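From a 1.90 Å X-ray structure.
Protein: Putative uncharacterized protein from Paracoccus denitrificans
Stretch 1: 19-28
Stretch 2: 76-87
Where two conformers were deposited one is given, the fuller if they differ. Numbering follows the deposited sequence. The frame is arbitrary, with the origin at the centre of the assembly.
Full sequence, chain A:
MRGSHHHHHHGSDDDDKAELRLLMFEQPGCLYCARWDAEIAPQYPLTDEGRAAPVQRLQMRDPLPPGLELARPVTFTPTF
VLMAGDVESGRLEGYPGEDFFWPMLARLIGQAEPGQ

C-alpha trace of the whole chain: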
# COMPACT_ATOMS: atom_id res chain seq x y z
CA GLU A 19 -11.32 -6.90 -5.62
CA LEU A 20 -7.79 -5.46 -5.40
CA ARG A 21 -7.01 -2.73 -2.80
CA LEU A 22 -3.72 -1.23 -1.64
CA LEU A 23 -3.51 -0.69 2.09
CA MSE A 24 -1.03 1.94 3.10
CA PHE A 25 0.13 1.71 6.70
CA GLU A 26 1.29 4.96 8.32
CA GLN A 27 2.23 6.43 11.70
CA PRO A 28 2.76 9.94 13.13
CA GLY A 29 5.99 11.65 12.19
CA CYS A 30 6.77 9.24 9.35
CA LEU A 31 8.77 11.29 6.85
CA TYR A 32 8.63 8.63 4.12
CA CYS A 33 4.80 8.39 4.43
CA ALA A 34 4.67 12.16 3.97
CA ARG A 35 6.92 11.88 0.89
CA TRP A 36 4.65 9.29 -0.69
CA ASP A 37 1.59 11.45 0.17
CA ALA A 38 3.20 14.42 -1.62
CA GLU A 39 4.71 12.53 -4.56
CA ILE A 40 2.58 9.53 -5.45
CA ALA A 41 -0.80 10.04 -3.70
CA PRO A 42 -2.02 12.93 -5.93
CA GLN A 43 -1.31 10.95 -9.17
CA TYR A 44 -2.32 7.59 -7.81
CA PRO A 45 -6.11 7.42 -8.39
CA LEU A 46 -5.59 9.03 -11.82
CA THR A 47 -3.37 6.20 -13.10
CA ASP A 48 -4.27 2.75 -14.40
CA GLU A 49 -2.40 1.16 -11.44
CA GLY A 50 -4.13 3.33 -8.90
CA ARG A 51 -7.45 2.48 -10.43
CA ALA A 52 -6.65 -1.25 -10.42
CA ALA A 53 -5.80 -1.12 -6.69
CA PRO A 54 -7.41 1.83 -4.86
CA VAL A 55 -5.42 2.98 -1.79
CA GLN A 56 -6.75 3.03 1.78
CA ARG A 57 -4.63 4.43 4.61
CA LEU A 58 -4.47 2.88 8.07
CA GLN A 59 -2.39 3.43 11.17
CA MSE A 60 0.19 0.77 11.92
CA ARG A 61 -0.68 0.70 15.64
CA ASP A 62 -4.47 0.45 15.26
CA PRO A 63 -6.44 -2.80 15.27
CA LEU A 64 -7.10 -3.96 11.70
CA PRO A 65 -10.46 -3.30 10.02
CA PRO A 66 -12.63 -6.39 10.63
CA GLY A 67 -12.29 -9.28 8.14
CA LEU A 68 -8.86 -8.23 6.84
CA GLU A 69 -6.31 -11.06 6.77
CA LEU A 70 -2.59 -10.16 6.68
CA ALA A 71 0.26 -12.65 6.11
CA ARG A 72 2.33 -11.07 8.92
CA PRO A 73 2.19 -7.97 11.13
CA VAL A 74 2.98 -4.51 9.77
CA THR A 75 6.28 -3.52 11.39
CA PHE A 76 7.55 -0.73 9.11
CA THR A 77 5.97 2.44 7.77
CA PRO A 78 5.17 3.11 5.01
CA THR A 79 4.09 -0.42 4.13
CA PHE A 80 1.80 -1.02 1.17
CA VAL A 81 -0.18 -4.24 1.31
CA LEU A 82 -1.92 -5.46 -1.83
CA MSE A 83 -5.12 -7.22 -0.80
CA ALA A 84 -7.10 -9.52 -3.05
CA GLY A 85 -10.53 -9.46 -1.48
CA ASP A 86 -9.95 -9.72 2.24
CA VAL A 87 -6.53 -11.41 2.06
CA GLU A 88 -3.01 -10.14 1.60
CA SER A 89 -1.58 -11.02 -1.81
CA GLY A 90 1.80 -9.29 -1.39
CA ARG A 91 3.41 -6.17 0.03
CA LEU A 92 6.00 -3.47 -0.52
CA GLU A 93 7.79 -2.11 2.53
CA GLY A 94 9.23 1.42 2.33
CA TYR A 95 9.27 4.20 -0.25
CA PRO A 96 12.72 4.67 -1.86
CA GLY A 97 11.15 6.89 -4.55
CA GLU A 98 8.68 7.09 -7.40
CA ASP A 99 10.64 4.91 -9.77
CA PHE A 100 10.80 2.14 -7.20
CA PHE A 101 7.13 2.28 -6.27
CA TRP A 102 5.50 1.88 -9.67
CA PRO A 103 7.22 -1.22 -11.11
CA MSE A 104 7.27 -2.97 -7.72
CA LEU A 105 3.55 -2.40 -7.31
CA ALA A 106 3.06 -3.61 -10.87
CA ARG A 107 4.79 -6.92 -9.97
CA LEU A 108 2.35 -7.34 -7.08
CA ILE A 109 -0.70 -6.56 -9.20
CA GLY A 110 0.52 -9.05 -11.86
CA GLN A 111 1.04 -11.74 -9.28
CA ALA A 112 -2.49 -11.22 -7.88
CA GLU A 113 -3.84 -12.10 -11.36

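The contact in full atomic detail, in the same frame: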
# COMPACT_ATOMS: atom_id res chain seq x y z
N GLU A 19 -11.35 -6.76 -7.09
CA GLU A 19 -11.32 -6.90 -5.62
C GLU A 19 -9.92 -6.60 -5.08
O GLU A 19 -9.61 -6.93 -3.94
CB GLU A 19 -11.76 -8.30 -5.21
CG GLU A 19 -11.60 -9.35 -6.28
CD GLU A 19 -10.19 -9.49 -6.78
OE1 GLU A 19 -9.87 -8.91 -7.85
OE2 GLU A 19 -9.39 -10.18 -6.10
N LEU A 20 -9.08 -5.96 -5.89
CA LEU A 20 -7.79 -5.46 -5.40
C LEU A 20 -7.90 -4.11 -4.66
O LEU A 20 -8.64 -3.22 -5.07
CB LEU A 20 -6.79 -5.33 -6.55
CG LEU A 20 -5.81 -6.45 -6.90
CD1 LEU A 20 -6.40 -7.82 -6.79
CD2 LEU A 20 -5.14 -6.21 -8.26
N ARG A 21 -7.16 -3.98 -3.55
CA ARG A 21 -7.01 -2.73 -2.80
C ARG A 21 -5.57 -2.64 -2.32
O ARG A 21 -4.97 -3.66 -2.00
CB ARG A 21 -7.90 -2.71 -1.56
CG ARG A 21 -9.38 -2.47 -1.79
CD ARG A 21 -10.10 -2.49 -0.45
NE ARG A 21 -10.23 -3.85 0.08
CZ ARG A 21 -10.37 -4.16 1.37
NH1 ARG A 21 -10.40 -3.21 2.30
NH2 ARG A 21 -10.48 -5.44 1.72
N LEU A 22 -5.04 -1.43 -2.23
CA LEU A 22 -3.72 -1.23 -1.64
C LEU A 22 -3.87 -0.55 -0.30
O LEU A 22 -4.29 0.61 -0.23
CB LEU A 22 -2.86 -0.34 -2.53
CG LEU A 22 -1.36 -0.29 -2.22
CD1 LEU A 22 -0.67 -1.63 -2.51
CD2 LEU A 22 -0.78 0.76 -3.13
N LEU A 23 -3.52 -1.26 0.76
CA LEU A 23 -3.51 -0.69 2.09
C LEU A 23 -2.18 -0.02 2.32
O LEU A 23 -1.11 -0.64 2.11
CB LEU A 23 -3.69 -1.78 3.14
CG LEU A 23 -4.97 -2.58 3.05
CD1 LEU A 23 -4.96 -3.61 4.19
CD2 LEU A 23 -6.18 -1.67 3.14
N MSE A 24 -2.23 1.22 2.75
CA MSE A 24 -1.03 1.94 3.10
C MSE A 24 -1.00 2.17 4.60
O MSE A 24 -1.88 2.85 5.14
CB MSE A 24 -0.99 3.26 2.36
CG MSE A 24 0.14 4.13 2.84
SE MSE A 24 0.13 5.86 1.99
CE MSE A 24 1.93 6.31 2.55
N PHE A 25 -0.01 1.59 5.26
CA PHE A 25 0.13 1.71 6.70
C PHE A 25 1.07 2.84 7.06
O PHE A 25 2.21 2.89 6.58
CB PHE A 25 0.59 0.38 7.32
CG PHE A 25 -0.47 -0.67 7.29
CD1 PHE A 25 -1.36 -0.80 8.37
CD2 PHE A 25 -0.62 -1.50 6.18
CE1 PHE A 25 -2.35 -1.78 8.34
CE2 PHE A 25 -1.61 -2.48 6.14
CZ PHE A 25 -2.49 -2.63 7.21
N GLU A 26 0.58 3.73 7.92
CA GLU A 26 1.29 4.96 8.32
C GLU A 26 1.41 5.08 9.83
O GLU A 26 0.82 4.30 10.57
CB GLU A 26 0.50 6.18 7.84
CG GLU A 26 0.29 6.25 6.36
CD GLU A 26 0.07 7.68 5.90
OE1 GLU A 26 0.53 8.02 4.80
OE2 GLU A 26 -0.55 8.46 6.65
N GLN A 27 2.20 6.06 10.29
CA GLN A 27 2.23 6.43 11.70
C GLN A 27 2.65 7.89 11.79
O GLN A 27 3.19 8.43 10.82
CB GLN A 27 3.21 5.57 12.50
CG GLN A 27 4.71 5.75 12.19
CD GLN A 27 5.55 4.81 13.02
OE1 GLN A 27 5.51 4.87 14.26
NE2 GLN A 27 6.30 3.92 12.36
N PRO A 28 2.35 8.55 12.93
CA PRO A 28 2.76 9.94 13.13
C PRO A 28 4.25 10.15 12.99
O PRO A 28 5.06 9.32 13.44
CB PRO A 28 2.30 10.23 14.57
CG PRO A 28 1.14 9.36 14.75
CD PRO A 28 1.56 8.07 14.07
N PHE A 76 6.78 -1.79 9.73
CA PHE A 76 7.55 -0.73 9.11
C PHE A 76 6.55 0.19 8.46
O PHE A 76 5.54 -0.27 7.96
CB PHE A 76 8.50 -1.29 8.02
CG PHE A 76 9.43 -0.25 7.46
CD1 PHE A 76 10.68 -0.03 8.05
CD2 PHE A 76 9.06 0.51 6.34
CE1 PHE A 76 11.55 0.96 7.51
CE2 PHE A 76 9.92 1.49 5.81
CZ PHE A 76 11.15 1.72 6.40
N THR A 77 6.78 1.50 8.54
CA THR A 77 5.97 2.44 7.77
C THR A 77 6.87 3.31 6.86
O THR A 77 7.94 3.73 7.28
CB THR A 77 5.15 3.39 8.67
OG1 THR A 77 6.03 4.14 9.50
CG2 THR A 77 4.18 2.60 9.56
N PRO A 78 6.43 3.58 5.61
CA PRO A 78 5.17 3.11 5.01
C PRO A 78 5.28 1.65 4.57
O PRO A 78 6.33 1.20 4.10
CB PRO A 78 5.00 4.01 3.78
CG PRO A 78 6.42 4.38 3.40
CD PRO A 78 7.24 4.37 4.65
N THR A 79 4.19 0.91 4.75
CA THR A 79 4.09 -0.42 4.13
C THR A 79 2.84 -0.41 3.26
O THR A 79 1.80 0.10 3.69
CB THR A 79 3.96 -1.54 5.20
OG1 THR A 79 5.21 -1.66 5.90
CG2 THR A 79 3.62 -2.90 4.57
N PHE A 80 2.94 -0.97 2.07
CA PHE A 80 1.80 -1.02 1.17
C PHE A 80 1.42 -2.47 0.98
O PHE A 80 2.22 -3.24 0.47
CB PHE A 80 2.16 -0.41 -0.19
CG PHE A 80 2.68 1.00 -0.09
CD1 PHE A 80 1.79 2.08 -0.16
CD2 PHE A 80 4.05 1.25 0.08
CE1 PHE A 80 2.24 3.40 -0.08
CE2 PHE A 80 4.54 2.57 0.17
CZ PHE A 80 3.62 3.65 0.10
N VAL A 81 0.22 -2.85 1.41
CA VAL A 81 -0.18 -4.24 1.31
C VAL A 81 -1.24 -4.38 0.21
O VAL A 81 -2.30 -3.74 0.27
CB VAL A 81 -0.75 -4.81 2.63
CG1 VAL A 81 -1.14 -6.28 2.44
CG2 VAL A 81 0.28 -4.68 3.76
N LEU A 82 -0.94 -5.20 -0.78
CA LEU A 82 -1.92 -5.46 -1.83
C LEU A 82 -2.80 -6.60 -1.35
O LEU A 82 -2.33 -7.72 -1.11
CB LEU A 82 -1.24 -5.82 -3.15
CG LEU A 82 -2.22 -5.99 -4.32
CD1 LEU A 82 -2.79 -4.63 -4.78
CD2 LEU A 82 -1.57 -6.73 -5.47
N MSE A 83 -4.09 -6.28 -1.23
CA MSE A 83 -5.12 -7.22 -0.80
C MSE A 83 -5.90 -7.68 -2.01
O MSE A 83 -6.27 -6.88 -2.87
CB MSE A 83 -6.12 -6.52 0.12
CG MSE A 83 -5.52 -5.79 1.26
SE MSE A 83 -4.67 -7.01 2.54
CE MSE A 83 -6.29 -7.86 3.18
N ALA A 84 -6.18 -8.98 -2.06
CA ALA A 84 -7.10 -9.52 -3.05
C ALA A 84 -8.30 -9.97 -2.23
O ALA A 84 -8.22 -10.94 -1.47
CB ALA A 84 -6.48 -10.68 -3.76
N GLY A 85 -9.40 -9.24 -2.36
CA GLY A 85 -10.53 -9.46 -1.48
C GLY A 85 -10.07 -9.15 -0.07
O GLY A 85 -9.49 -8.10 0.19
N ASP A 86 -10.30 -10.06 0.86
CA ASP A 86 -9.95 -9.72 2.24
C ASP A 86 -8.60 -10.28 2.68
O ASP A 86 -8.34 -10.33 3.87
CB ASP A 86 -11.04 -10.22 3.19
CG ASP A 86 -12.40 -9.59 2.92
OD1 ASP A 86 -12.48 -8.38 2.60
OD2 ASP A 86 -13.40 -10.33 3.03
N VAL A 87 -7.76 -10.69 1.72
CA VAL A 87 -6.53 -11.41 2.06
C VAL A 87 -5.31 -10.83 1.36
O VAL A 87 -5.33 -10.52 0.16
CB VAL A 87 -6.64 -12.95 1.83
CG1 VAL A 87 -6.65 -13.31 0.35
CG2 VAL A 87 -5.50 -13.67 2.52
O HOH W 1 -9.37 -6.21 -1.57

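Residues 20-26 and 79-84 are neighbouring strands whose N-to-C directions differ by 157°, an antiparallel arrangement with a closest axial approach of 4.5 Å; together the two stretches bury 962 Å². Three residues cover the most surface, Arg 21 (87 Å²), Phe 25 (76 Å²) and Thr 77 (75 Å²), and they mark successive levels of the contact.

Arg 21 lies opposite Met 83 in a hydrogen-bonded pair: Arg 21 N donates to Met 83 O (3.1 Å, 158° at the hydrogen) and Met 83 N to Arg 21 O (2.9 Å, 174°). Its CB leaves on the sheet face shared with Leu 23, Phe 25 and Met 83, but the side chain (m, t, m for chi1 to chi3) then bends back to the turn that follows the second strand. There Arg 21 NH2 donates to Gly 85 O at 3.2 Å, with the acceptor at the guanidinium edge, near its plane, and forms a long salt bridge to Asp 86 OD1 at 3.7 Å. A water joins the same group: it accepts from Arg 21 NE at 3.0 Å and lies 2.5 Å from Glu 19 O and 2.6 Å from Gly 85 O. A long, multiply donating side chain suits this partly exposed position, because the turn presents carbonyl and carboxylate oxygens. The turn, type II' from Ala 84 to Val 87, places Gly 85 at phi 63° and psi -128°, a positive phi that favours glycine, and Gly 85 N donates to Glu 19 O at 2.8 Å.

Phe 25 pairs with Thr 79. Phe 25 N donates to Thr 79 O at 2.8 Å and 174°, whereas the return bond, Thr 79 N to Phe 25 O, is weak at 3.3 Å. With chi1 at -71° (m), the buried ring approaches Val 81, Phe 25 CE2 lying 3.8 Å from Val 81 CG2. Between these pairs, Leu 23 and Val 81 exchange bonds of 2.8 Å (Leu 23 N to Val 81 O) and 2.7 Å (Val 81 N to Leu 23 O). Leu 23 CD1 reaches Met 83 CG at 3.7 Å, so apolar side chains continue along this face.

The alternate residues build the other face. Leu 22 CD1 meets Phe 80 CB at 3.9 Å; the CG of Met 24, a selenomethionine, packs 3.7 Å from Phe 80 CE1, and Leu 20 CG lies 4.1 Å from Leu 82 CD1. All five are buried, consistent with their hydrocarbon-rich character.

Thr 77 precedes the second strand, and its CA-to-CB bond points toward the first stretch. Its two branches do different work: OG1 accepts from Gln 27 NE2 at 2.9 Å and 169°, while Thr 77 CG2 packs 3.6 Å from Phe 25 O. Thus a beta-branched hydroxyl residue supplies both an acceptor and a methyl group. The next peptide bond is cis, and Pro 78 CA sits 3.4 Å from Phe 25 O in a CA-H...O contact.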